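PDB 7KOE: electron transfer flavoprotein, beta subunit from Thermotoga maritima, which binds FAD and probably carries electrons as the beta subunit of an electron transfer flavoprotein. Local coordinates for residues 67-72 / 87-92; 93-98 / 219-224; 56-61 / 198-203. All blocks are in the same frame, centred on the assembly; numbering follows the deposited sequence.

Contacts 1 and 2 are two neighbouring parallel pairings in one mixed sheet. They share strand 91-95, which pairs with strand 66-72 in contact 1 and with strand 219-220 in contact 2. Contact 1 is buried, joined by main-chain bonds and aliphatic packing, and its first strand runs on to the adenine of FAD. Contact 2 is only partly buried. It adds a His-carboxylate bond where the sheet edge gives way to a helix start. Contact 3 lies at the surface, about 14 Å from contact 1 between centres. It joins helix 47-63 to a loop through charged and polar side chains. Contacts 2 and 3 do not touch.

Contact 1 (67-72 / 87-92); sequences VYVITM and FGLDEA. With FAD (flavin-adenine dinucleotide), chain I.
Leu89 lies at the apolar centre, packed against two valines of strand 66-72. Its CG meets Val67 CG1 at 3.7 Å, and its CD2 reaches Val69 CB at 3.7 Å. Val69 also turns CG1 to Ala92 CB, 3.8 Å away. Tyr68 and Glu91 lie side by side on the other face of the sheet. Glu91 CB sits 3.5 Å from the centroid of the Tyr68 ring, a CH-pi contact over the face. Glu91 then bends at chi2 (-69°), and its OE1 bonds to Tyr216 OH.

The main chains join in parallel register, Tyr68 with Glu91 and Val69 with Ala92. Val69 N donates to Glu91 O at 3.0 Å. Val67 O takes Asp90 N at 3.1 Å, and Glu91 N in a weak bond. Further along the strand, Met72 N donates to FAD N1A at 3.0 Å, and FAD N6A donates to Met72 O, so the main chain of Met72 holds the adenine by a donor and an acceptor.

The two strands belong to a beta-alpha-beta unit, linked by helix 78-85, whose Leu81 touches Val69 and Ala92. Strand 13-22 flanks strand 66-72, and Leu53 of helix 47-63 packs on Leu89.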
loop_
_atom_site.group_PDB
_atom_site.type_symbol
_atom_site.label_atom_id
_atom_site.label_comp_id
_atom_site.label_asym_id
_atom_site.label_seq_id
_atom_site.Cartn_x
_atom_site.Cartn_y
_atom_site.Cartn_z
ATOM N N VAL A 67 25.778 10.768 48.711
ATOM C CA VAL A 67 24.753 11.174 47.758
ATOM C C VAL A 67 24.198 9.949 47.049
ATOM O O VAL A 67 24.951 9.148 46.488
ATOM C CB VAL A 67 25.307 12.181 46.746
ATOM C CG1 VAL A 67 24.174 12.739 45.948
ATOM C CG2 VAL A 67 26.040 13.288 47.452
ATOM N N TYR A 68 22.879 9.805 47.070
ATOM C CA TYR A 68 22.165 8.839 46.255
ATOM C C TYR A 68 21.484 9.586 45.122
ATOM O O TYR A 68 21.258 10.793 45.219
ATOM C CB TYR A 68 21.117 8.081 47.067
ATOM C CG TYR A 68 21.633 6.865 47.788
ATOM C CD1 TYR A 68 22.770 6.930 48.579
ATOM C CD2 TYR A 68 20.971 5.651 47.689
ATOM C CE1 TYR A 68 23.239 5.819 49.242
ATOM C CE2 TYR A 68 21.429 4.535 48.352
ATOM C CZ TYR A 68 22.565 4.625 49.126
ATOM O OH TYR A 68 23.031 3.514 49.788
ATOM N N VAL A 69 21.165 8.879 44.048
ATOM C CA VAL A 69 20.408 9.440 42.937
ATOM C C VAL A 69 19.307 8.452 42.575
ATOM O O VAL A 69 19.547 7.244 42.512
ATOM C CB VAL A 69 21.326 9.799 41.745
ATOM C CG1 VAL A 69 22.211 8.660 41.344
ATOM C CG2 VAL A 69 20.531 10.245 40.548
ATOM N N ILE A 70 18.088 8.955 42.413
ATOM C CA ILE A 70 16.916 8.107 42.253
ATOM C C ILE A 70 16.151 8.545 41.011
ATOM O O ILE A 70 16.081 9.737 40.696
ATOM C CB ILE A 70 16.040 8.134 43.529
ATOM C CG1 ILE A 70 14.858 7.171 43.434
ATOM C CG2 ILE A 70 15.573 9.534 43.867
ATOM C CD1 ILE A 70 14.064 7.086 44.696
ATOM N N THR A 71 15.635 7.571 40.266
ATOM C CA THR A 71 14.837 7.840 39.082
ATOM C C THR A 71 13.678 6.864 39.032
ATOM O O THR A 71 13.878 5.652 39.133
ATOM C CB THR A 71 15.666 7.720 37.801
ATOM O OG1 THR A 71 16.824 8.549 37.906
ATOM C CG2 THR A 71 14.862 8.161 36.593
ATOM N N MET A 72 12.475 7.395 38.889
ATOM C CA MET A 72 11.286 6.610 38.588
ATOM C C MET A 72 11.034 6.775 37.097
ATOM O O MET A 72 10.552 7.817 36.652
ATOM C CB MET A 72 10.097 7.079 39.418
ATOM C CG MET A 72 8.810 6.345 39.127
ATOM S SD MET A 72 7.368 7.415 39.192
ATOM C CE MET A 72 7.283 7.979 37.499
ATOM N N PHE A 87 29.362 11.730 37.930
ATOM C CA PHE A 87 29.654 12.918 38.718
ATOM C C PHE A 87 30.442 12.613 39.983
ATOM O O PHE A 87 30.959 13.544 40.605
ATOM C CB PHE A 87 28.356 13.623 39.094
ATOM C CG PHE A 87 27.786 14.462 38.001
ATOM C CD1 PHE A 87 28.155 15.785 37.868
ATOM C CD2 PHE A 87 26.877 13.931 37.110
ATOM C CE1 PHE A 87 27.628 16.563 36.862
ATOM C CE2 PHE A 87 26.348 14.704 36.102
ATOM C CZ PHE A 87 26.724 16.022 35.981
ATOM N N GLY A 88 30.546 11.357 40.376
ATOM C CA GLY A 88 31.228 10.976 41.585
ATOM C C GLY A 88 30.325 10.529 42.701
ATOM O O GLY A 88 30.783 10.448 43.845
ATOM N N LEU A 89 29.069 10.226 42.409
ATOM C CA LEU A 89 28.072 9.941 43.422
ATOM C C LEU A 89 28.240 8.521 43.950
ATOM O O LEU A 89 28.905 7.682 43.340
ATOM C CB LEU A 89 26.674 10.130 42.844
ATOM C CG LEU A 89 26.009 11.499 42.978
ATOM C CD1 LEU A 89 26.769 12.629 42.316
ATOM C CD2 LEU A 89 24.627 11.409 42.408
ATOM N N ASP A 90 27.628 8.255 45.103
ATOM C CA ASP A 90 27.781 6.940 45.713
ATOM C C ASP A 90 26.902 5.895 45.043
ATOM O O ASP A 90 27.404 4.935 44.452
ATOM C CB ASP A 90 27.477 7.001 47.211
ATOM C CG ASP A 90 28.655 7.486 48.020
ATOM O OD1 ASP A 90 29.803 7.234 47.600
ATOM O OD2 ASP A 90 28.441 8.107 49.078
ATOM N N GLU A 91 25.588 6.059 45.121
ATOM C CA GLU A 91 24.682 5.014 44.683
ATOM C C GLU A 91 23.610 5.584 43.772
ATOM O O GLU A 91 23.266 6.762 43.841
ATOM C CB GLU A 91 24.021 4.306 45.868
ATOM C CG GLU A 91 24.975 3.513 46.736
ATOM C CD GLU A 91 25.523 2.292 46.035
ATOM O OE1 GLU A 91 24.747 1.609 45.336
ATOM O OE2 GLU A 91 26.731 2.014 46.183
ATOM N N ALA A 92 23.090 4.719 42.913
ATOM C CA ALA A 92 21.947 5.028 42.074
ATOM C C ALA A 92 20.831 4.048 42.385
ATOM O O ALA A 92 21.081 2.887 42.715
ATOM C CB ALA A 92 22.295 4.966 40.591
HETATM P PA FAD I . 9.124 18.106 36.872
HETATM O O1A FAD I . 9.037 19.515 36.397
HETATM O O2A FAD I . 8.265 17.680 38.011
HETATM O O5B FAD I . 10.646 17.753 37.209
HETATM C C5B FAD I . 11.256 18.422 38.335
HETATM C C4B FAD I . 12.352 17.553 38.896
HETATM O O4B FAD I . 11.763 16.443 39.619
HETATM C C3B FAD I . 13.278 16.879 37.882
HETATM O O3B FAD I . 14.323 17.746 37.462
HETATM C C2B FAD I . 13.820 15.724 38.723
HETATM O O2B FAD I . 14.831 16.131 39.617
HETATM C C1B FAD I . 12.561 15.291 39.467
HETATM N N9A FAD I . 11.797 14.299 38.735
HETATM C C8A FAD I . 10.871 14.513 37.755
HETATM N N7A FAD I . 10.368 13.398 37.282
HETATM C C5A FAD I . 11.011 12.395 37.994
HETATM C C6A FAD I . 10.921 10.992 37.958
HETATM N N6A FAD I . 10.116 10.322 37.141
HETATM N N1A FAD I . 11.716 10.298 38.806
HETATM C C2A FAD I . 12.528 10.977 39.624
HETATM N N3A FAD I . 12.693 12.289 39.746
HETATM C C4A FAD I . 11.896 12.946 38.892
HETATM N N1 FAD I . 1.968 15.549 34.967
HETATM C C2 FAD I . 1.322 16.420 35.769
HETATM O O2 FAD I . 1.294 16.254 36.986
HETATM N N3 FAD I . 0.682 17.508 35.279
HETATM C C4 FAD I . 0.653 17.788 33.937
HETATM O O4 FAD I . 0.066 18.781 33.538
HETATM C C4X FAD I . 1.310 16.907 33.067
HETATM N N5 FAD I . 1.288 17.161 31.786
HETATM C C5X FAD I . 1.935 16.282 30.960
HETATM C C6 FAD I . 1.920 16.534 29.577
HETATM C C7 FAD I . 2.545 15.695 28.689
HETATM C C7M FAD I . 2.507 15.995 27.213
HETATM C C8 FAD I . 3.222 14.552 29.173
HETATM C C8M FAD I . 3.918 13.618 28.218
HETATM C C9 FAD I . 3.247 14.295 30.527
HETATM C C9A FAD I . 2.609 15.145 31.443
HETATM N N10 FAD I . 2.613 14.912 32.814
HETATM C C10 FAD I . 1.965 15.778 33.672
HETATM C "C1'" FAD I . 3.309 13.733 33.356
HETATM C "C2'" FAD I . 4.409 14.113 34.326
HETATM O "O2'" FAD I . 5.540 14.587 33.612
HETATM C "C3'" FAD I . 4.836 12.916 35.179
HETATM O "O3'" FAD I . 3.869 12.711 36.198
HETATM C "C4'" FAD I . 6.222 13.078 35.806
HETATM O "O4'" FAD I . 6.350 12.227 36.947
HETATM C "C5'" FAD I . 6.506 14.503 36.220
HETATM O "O5'" FAD I . 7.505 15.074 35.337
HETATM P P FAD I . 7.446 16.638 35.008
HETATM O O1P FAD I . 7.449 16.831 33.530
HETATM O O2P FAD I . 6.323 17.219 35.795
HETATM O O3P FAD I . 8.828 17.143 35.631
#

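Contact 2 (93-98 / 219-224); sequences VHLSDR and IVWTHK
Asp97 and His223 make the polar first shell. One oxygen, Asp97 OD2, accepts two bonds from the same residue: His223 ND1 at 2.5 Å and His223 N at 3.1 Å. The oxygen meets the imidazole at its edge, in the ring plane, and the carboxylate is nearly coplanar with the ring, 25° apart. The backbone N comes from above the carboxylate plane. His223 CG stands between its own N and carbonyl carbon (chi1 81°), which lets ND1 and N converge on one acceptor. Asp97 CG is anti to its backbone N (chi1 -158°), which carries the carboxylate across to His223. The carboxylate faces the start of helix 223-226, where it would probably be favoured as an anion.

Trp221 carries the apolar part. Val93 CG1 meets Trp221 CE3 at 3.6 Å, while Val93 CG2 lies over one face of the indole. Leu95 CD2 comes to the edge of that ring. On the other side of the sheet, Val220 CG1 touches Ser96 CB at 3.7 Å. Ser96 CB in turn covers one face of the His94 ring.

The backbones set these groups in place. His94 uses both its N and its O toward segment 219-224, bracketing Val220: His94 N donates to Ile219 O at 2.6 Å, and Trp221 N donates to His94 O at 2.7 Å. The Ser96 N bond to Trp221 O is weak. Thr222 is the N-cap residue of the helix, and its OG1 bonds to Asp225 OD2.

Strand 219-220 thus pairs in parallel with strand 91-95, which has strand 66-72 as its other neighbour. Helix 105-119 packs on the face of Leu95 and Trp221, and its Lys118 makes a cation-pi contact with the indole. Helix 78-85 lies against His94 on the reverse face.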
loop_
_atom_site.group_PDB
_atom_site.type_symbol
_atom_site.label_atom_id
_atom_site.label_comp_id
_atom_site.label_asym_id
_atom_site.label_seq_id
_atom_site.Cartn_x
_atom_site.Cartn_y
_atom_site.Cartn_z
ATOM N N VAL A 93 19.598 4.524 42.286
ATOM C CA VAL A 93 18.424 3.743 42.648
ATOM C C VAL A 93 17.406 3.887 41.532
ATOM O O VAL A 93 17.060 5.006 41.141
ATOM C CB VAL A 93 17.839 4.201 43.998
ATOM C CG1 VAL A 93 16.404 3.772 44.141
ATOM C CG2 VAL A 93 18.661 3.652 45.142
ATOM N N HIS A 94 16.941 2.765 41.006
ATOM C CA HIS A 94 15.960 2.763 39.937
ATOM C C HIS A 94 14.624 2.277 40.470
ATOM O O HIS A 94 14.553 1.233 41.122
ATOM C CB HIS A 94 16.420 1.882 38.781
ATOM C CG HIS A 94 15.761 2.209 37.483
ATOM N ND1 HIS A 94 15.946 1.456 36.346
ATOM C CD2 HIS A 94 14.911 3.203 37.142
ATOM C CE1 HIS A 94 15.241 1.974 35.359
ATOM N NE2 HIS A 94 14.602 3.035 35.816
ATOM N N LEU A 95 13.573 3.038 40.204
ATOM C CA LEU A 95 12.206 2.619 40.484
ATOM C C LEU A 95 11.619 2.208 39.142
ATOM O O LEU A 95 10.932 2.986 38.482
ATOM C CB LEU A 95 11.406 3.732 41.139
ATOM C CG LEU A 95 12.091 4.487 42.273
ATOM C CD1 LEU A 95 11.229 5.646 42.700
ATOM C CD2 LEU A 95 12.366 3.567 43.443
ATOM N N SER A 96 11.896 0.974 38.737
ATOM C CA SER A 96 11.527 0.488 37.416
ATOM C C SER A 96 10.414 -0.535 37.550
ATOM O O SER A 96 10.636 -1.633 38.075
ATOM C CB SER A 96 12.725 -0.126 36.692
ATOM O OG SER A 96 12.337 -0.607 35.415
ATOM N N ASP A 97 9.235 -0.169 37.061
ATOM C CA ASP A 97 8.045 -1.004 37.052
ATOM C C ASP A 97 7.040 -0.315 36.146
ATOM O O ASP A 97 6.951 0.915 36.127
ATOM C CB ASP A 97 7.465 -1.183 38.456
ATOM C CG ASP A 97 6.601 -2.410 38.574
ATOM O OD1 ASP A 97 6.415 -3.110 37.557
ATOM O OD2 ASP A 97 6.104 -2.680 39.688
ATOM N N ARG A 98 6.274 -1.110 35.395
ATOM C CA ARG A 98 5.199 -0.504 34.618
ATOM C C ARG A 98 3.921 -0.381 35.429
ATOM O O ARG A 98 2.893 0.041 34.892
ATOM C CB ARG A 98 4.946 -1.280 33.329
ATOM C CG ARG A 98 4.526 -2.715 33.511
ATOM C CD ARG A 98 4.261 -3.343 32.156
ATOM N NE ARG A 98 5.430 -3.266 31.282
ATOM C CZ ARG A 98 6.409 -4.164 31.251
ATOM N NH1 ARG A 98 7.429 -4.003 30.419
ATOM N NH2 ARG A 98 6.371 -5.222 32.051
ATOM N N ILE A 219 20.399 0.120 41.700
ATOM C CA ILE A 219 19.543 -0.739 42.512
ATOM C C ILE A 219 18.111 -0.593 42.010
ATOM O O ILE A 219 17.497 0.464 42.169
ATOM C CB ILE A 219 19.646 -0.380 43.995
ATOM C CG1 ILE A 219 21.110 -0.254 44.404
ATOM C CG2 ILE A 219 18.965 -1.428 44.837
ATOM C CD1 ILE A 219 21.306 0.453 45.713
ATOM N N VAL A 220 17.576 -1.644 41.405
ATOM C CA VAL A 220 16.232 -1.604 40.844
ATOM C C VAL A 220 15.233 -2.030 41.907
ATOM O O VAL A 220 15.387 -3.087 42.530
ATOM C CB VAL A 220 16.127 -2.497 39.600
ATOM C CG1 VAL A 220 14.810 -2.260 38.898
ATOM C CG2 VAL A 220 17.277 -2.219 38.665
ATOM N N TRP A 221 14.204 -1.212 42.111
ATOM C CA TRP A 221 13.142 -1.490 43.067
ATOM C C TRP A 221 11.807 -1.438 42.341
ATOM O O TRP A 221 11.476 -0.426 41.715
ATOM C CB TRP A 221 13.161 -0.489 44.219
ATOM C CG TRP A 221 14.267 -0.712 45.183
ATOM C CD1 TRP A 221 14.942 -1.870 45.400
ATOM C CD2 TRP A 221 14.834 0.254 46.067
ATOM N NE1 TRP A 221 15.897 -1.688 46.365
ATOM C CE2 TRP A 221 15.851 -0.388 46.791
ATOM C CE3 TRP A 221 14.579 1.602 46.319
ATOM C CZ2 TRP A 221 16.615 0.271 47.747
ATOM C CZ3 TRP A 221 15.337 2.253 47.264
ATOM C CH2 TRP A 221 16.342 1.589 47.967
ATOM N N THR A 222 11.049 -2.526 42.417
ATOM C CA THR A 222 9.721 -2.583 41.833
ATOM C C THR A 222 8.697 -2.057 42.835
ATOM O O THR A 222 9.041 -1.529 43.893
ATOM C CB THR A 222 9.392 -4.009 41.396
ATOM O OG1 THR A 222 9.693 -4.914 42.465
ATOM C CG2 THR A 222 10.204 -4.392 40.174
ATOM N N HIS A 223 7.414 -2.199 42.502
ATOM C CA HIS A 223 6.371 -1.744 43.410
ATOM C C HIS A 223 6.178 -2.682 44.593
ATOM O O HIS A 223 5.619 -2.264 45.612
ATOM C CB HIS A 223 5.051 -1.567 42.654
ATOM C CG HIS A 223 4.300 -2.841 42.434
ATOM N ND1 HIS A 223 4.613 -3.724 41.424
ATOM C CD2 HIS A 223 3.241 -3.374 43.085
ATOM C CE1 HIS A 223 3.782 -4.750 41.467
ATOM N NE2 HIS A 223 2.939 -4.562 42.465
ATOM N N LYS A 224 6.627 -3.932 44.486
ATOM C CA LYS A 224 6.643 -4.820 45.640
ATOM C C LYS A 224 7.791 -4.483 46.583
ATOM O O LYS A 224 7.669 -4.669 47.799
ATOM C CB LYS A 224 6.729 -6.275 45.165
ATOM C CG LYS A 224 6.716 -7.325 46.267
ATOM C CD LYS A 224 5.388 -7.334 47.008
ATOM C CE LYS A 224 5.336 -8.452 48.032
ATOM N NZ LYS A 224 6.310 -8.226 49.134
#

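Contact 3 (56-61 / 198-203); sequences ASQLKE and ELNKPR
The charged interactions centre on Arg203. Its guanidinium reaches tip to tip toward the Glu61 carboxylate, with the two planes 28° apart. Arg203 NH2 and Glu61 OE2 form a long salt bridge at 3.5 Å, and the hydrogen bond within it is weak. Glu61 CG takes the position between backbone N and carbonyl carbon (chi1 60°), and the chain beyond is extended. Arg203 starts in the same crowded position and bends at chi3 (51°). Its NE forms a second salt bridge, to Glu54 OE1, so two acidic side chains of one helix share the cation.

The polar packing uses the flat side of that cation. Ser57 OG sits over one face of the guanidinium, 3.2 Å from Arg203 CZ. It lies above the plane, where the N-H groups do not point at it, so this is packing and not a hydrogen bond. The hydroxyl has its partner in its own helix, Glu54 O. Ser57 CB lies 3.5 Å from Arg203 NH2.

Gln58 adds looser contacts. Its CG passes Arg203 NH1 at 3.9 Å, the two side chains sliding past each other in opposite directions. The amide of Gln58 meets that of Asn200 tip to tip, and the two planes are nearly perpendicular.

An alanine at Arg203 would remove the guanidinium and with it both salt bridges, and would probably loosen the hold of segment 198-203 on the helix.

Glu54, Ser57 and Glu61 lie three and four residues apart in turn, so they fall on one face of helix 47-63. A loop arginine laid over that face is a surface ion-pair cluster. Here it ties the loop between strand 191-195 and helix 207-214 to a helix of the alpha/beta flavoprotein domain, away from the FAD itself.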
loop_
_atom_site.group_PDB
_atom_site.type_symbol
_atom_site.label_atom_id
_atom_site.label_comp_id
_atom_site.label_asym_id
_atom_site.label_seq_id
_atom_site.Cartn_x
_atom_site.Cartn_y
_atom_site.Cartn_z
ATOM N N ALA A 56 25.553 18.309 44.073
ATOM C CA ALA A 56 25.673 17.162 44.962
ATOM C C ALA A 56 27.095 16.620 44.985
ATOM O O ALA A 56 27.566 16.145 46.024
ATOM C CB ALA A 56 24.704 16.077 44.528
ATOM N N SER A 57 27.791 16.674 43.851
ATOM C CA SER A 57 29.189 16.272 43.836
ATOM C C SER A 57 30.068 17.305 44.521
ATOM O O SER A 57 31.121 16.957 45.062
ATOM C CB SER A 57 29.656 16.044 42.404
ATOM O OG SER A 57 29.607 17.250 41.669
ATOM N N GLN A 58 29.657 18.575 44.504
ATOM C CA GLN A 58 30.350 19.583 45.296
ATOM C C GLN A 58 30.101 19.382 46.780
ATOM O O GLN A 58 31.006 19.589 47.594
ATOM C CB GLN A 58 29.908 20.981 44.878
ATOM C CG GLN A 58 30.487 21.453 43.569
ATOM C CD GLN A 58 29.758 22.658 43.032
ATOM O OE1 GLN A 58 28.823 23.155 43.654
ATOM N NE2 GLN A 58 30.178 23.135 41.869
ATOM N N LEU A 59 28.890 18.969 47.148
ATOM C CA LEU A 59 28.564 18.654 48.531
ATOM C C LEU A 59 29.232 17.379 49.014
ATOM O O LEU A 59 29.311 17.163 50.226
ATOM C CB LEU A 59 27.053 18.516 48.689
ATOM C CG LEU A 59 26.275 19.676 49.297
ATOM C CD1 LEU A 59 26.432 20.933 48.472
ATOM C CD2 LEU A 59 24.825 19.281 49.382
ATOM N N LYS A 60 29.692 16.529 48.103
ATOM C CA LYS A 60 30.365 15.292 48.465
ATOM C C LYS A 60 31.859 15.478 48.672
ATOM O O LYS A 60 32.454 14.782 49.500
ATOM C CB LYS A 60 30.118 14.238 47.385
ATOM C CG LYS A 60 30.405 12.830 47.821
ATOM C CD LYS A 60 29.835 11.834 46.852
ATOM C CE LYS A 60 30.342 10.455 47.170
ATOM N NZ LYS A 60 31.822 10.382 47.085
ATOM N N GLU A 61 32.482 16.404 47.952
ATOM C CA GLU A 61 33.904 16.647 48.131
ATOM C C GLU A 61 34.195 17.729 49.155
ATOM O O GLU A 61 35.361 17.926 49.511
ATOM C CB GLU A 61 34.554 17.022 46.798
ATOM C CG GLU A 61 33.994 18.269 46.155
ATOM C CD GLU A 61 34.490 18.454 44.738
ATOM O OE1 GLU A 61 34.658 19.614 44.310
ATOM O OE2 GLU A 61 34.715 17.435 44.053
ATOM N N GLU A 198 21.206 28.211 36.462
ATOM C CA GLU A 198 22.160 29.264 36.765
ATOM C C GLU A 198 22.947 29.015 38.040
ATOM O O GLU A 198 23.710 29.894 38.452
ATOM C CB GLU A 198 21.450 30.617 36.867
ATOM C CG GLU A 198 20.846 31.122 35.567
ATOM C CD GLU A 198 19.410 30.679 35.375
ATOM O OE1 GLU A 198 18.841 30.086 36.313
ATOM O OE2 GLU A 198 18.849 30.921 34.286
ATOM N N LEU A 199 22.783 27.855 38.678
ATOM C CA LEU A 199 23.507 27.598 39.919
ATOM C C LEU A 199 24.989 27.387 39.653
ATOM O O LEU A 199 25.839 28.066 40.240
ATOM C CB LEU A 199 22.925 26.391 40.644
ATOM C CG LEU A 199 23.638 26.157 41.976
ATOM C CD1 LEU A 199 22.975 26.941 43.068
ATOM C CD2 LEU A 199 23.686 24.703 42.345
ATOM N N ASN A 200 25.317 26.457 38.767
ATOM C CA ASN A 200 26.700 26.170 38.432
ATOM C C ASN A 200 26.751 25.682 36.994
ATOM O O ASN A 200 25.744 25.684 36.282
ATOM C CB ASN A 200 27.288 25.169 39.434
ATOM C CG ASN A 200 26.368 23.993 39.708
ATOM O OD1 ASN A 200 25.482 23.676 38.923
ATOM N ND2 ASN A 200 26.549 23.372 40.864
ATOM N N LYS A 201 27.937 25.283 36.559
ATOM C CA LYS A 201 28.099 24.584 35.306
ATOM C C LYS A 201 28.650 23.199 35.601
ATOM O O LYS A 201 29.632 23.081 36.348
ATOM C CB LYS A 201 29.028 25.345 34.356
ATOM C CG LYS A 201 28.413 26.638 33.849
ATOM C CD LYS A 201 29.234 27.270 32.744
ATOM C CE LYS A 201 30.480 27.938 33.287
ATOM N NZ LYS A 201 31.212 28.655 32.209
ATOM N N PRO A 202 28.034 22.140 35.081
ATOM C CA PRO A 202 28.425 20.785 35.478
ATOM C C PRO A 202 29.801 20.413 34.959
ATOM O O PRO A 202 30.232 20.849 33.890
ATOM C CB PRO A 202 27.339 19.904 34.851
ATOM C CG PRO A 202 26.211 20.831 34.565
ATOM C CD PRO A 202 26.849 22.128 34.215
ATOM N N ARG A 203 30.496 19.608 35.751
ATOM C CA ARG A 203 31.892 19.317 35.489
ATOM C C ARG A 203 32.042 18.348 34.326
ATOM O O ARG A 203 31.140 17.569 34.008
ATOM C CB ARG A 203 32.553 18.730 36.736
ATOM C CG ARG A 203 31.981 17.387 37.155
ATOM C CD ARG A 203 32.543 16.938 38.479
ATOM N NE ARG A 203 32.428 17.978 39.492
ATOM C CZ ARG A 203 32.609 17.774 40.790
ATOM N NH1 ARG A 203 32.487 18.778 41.644
ATOM N NH2 ARG A 203 32.908 16.563 41.234
#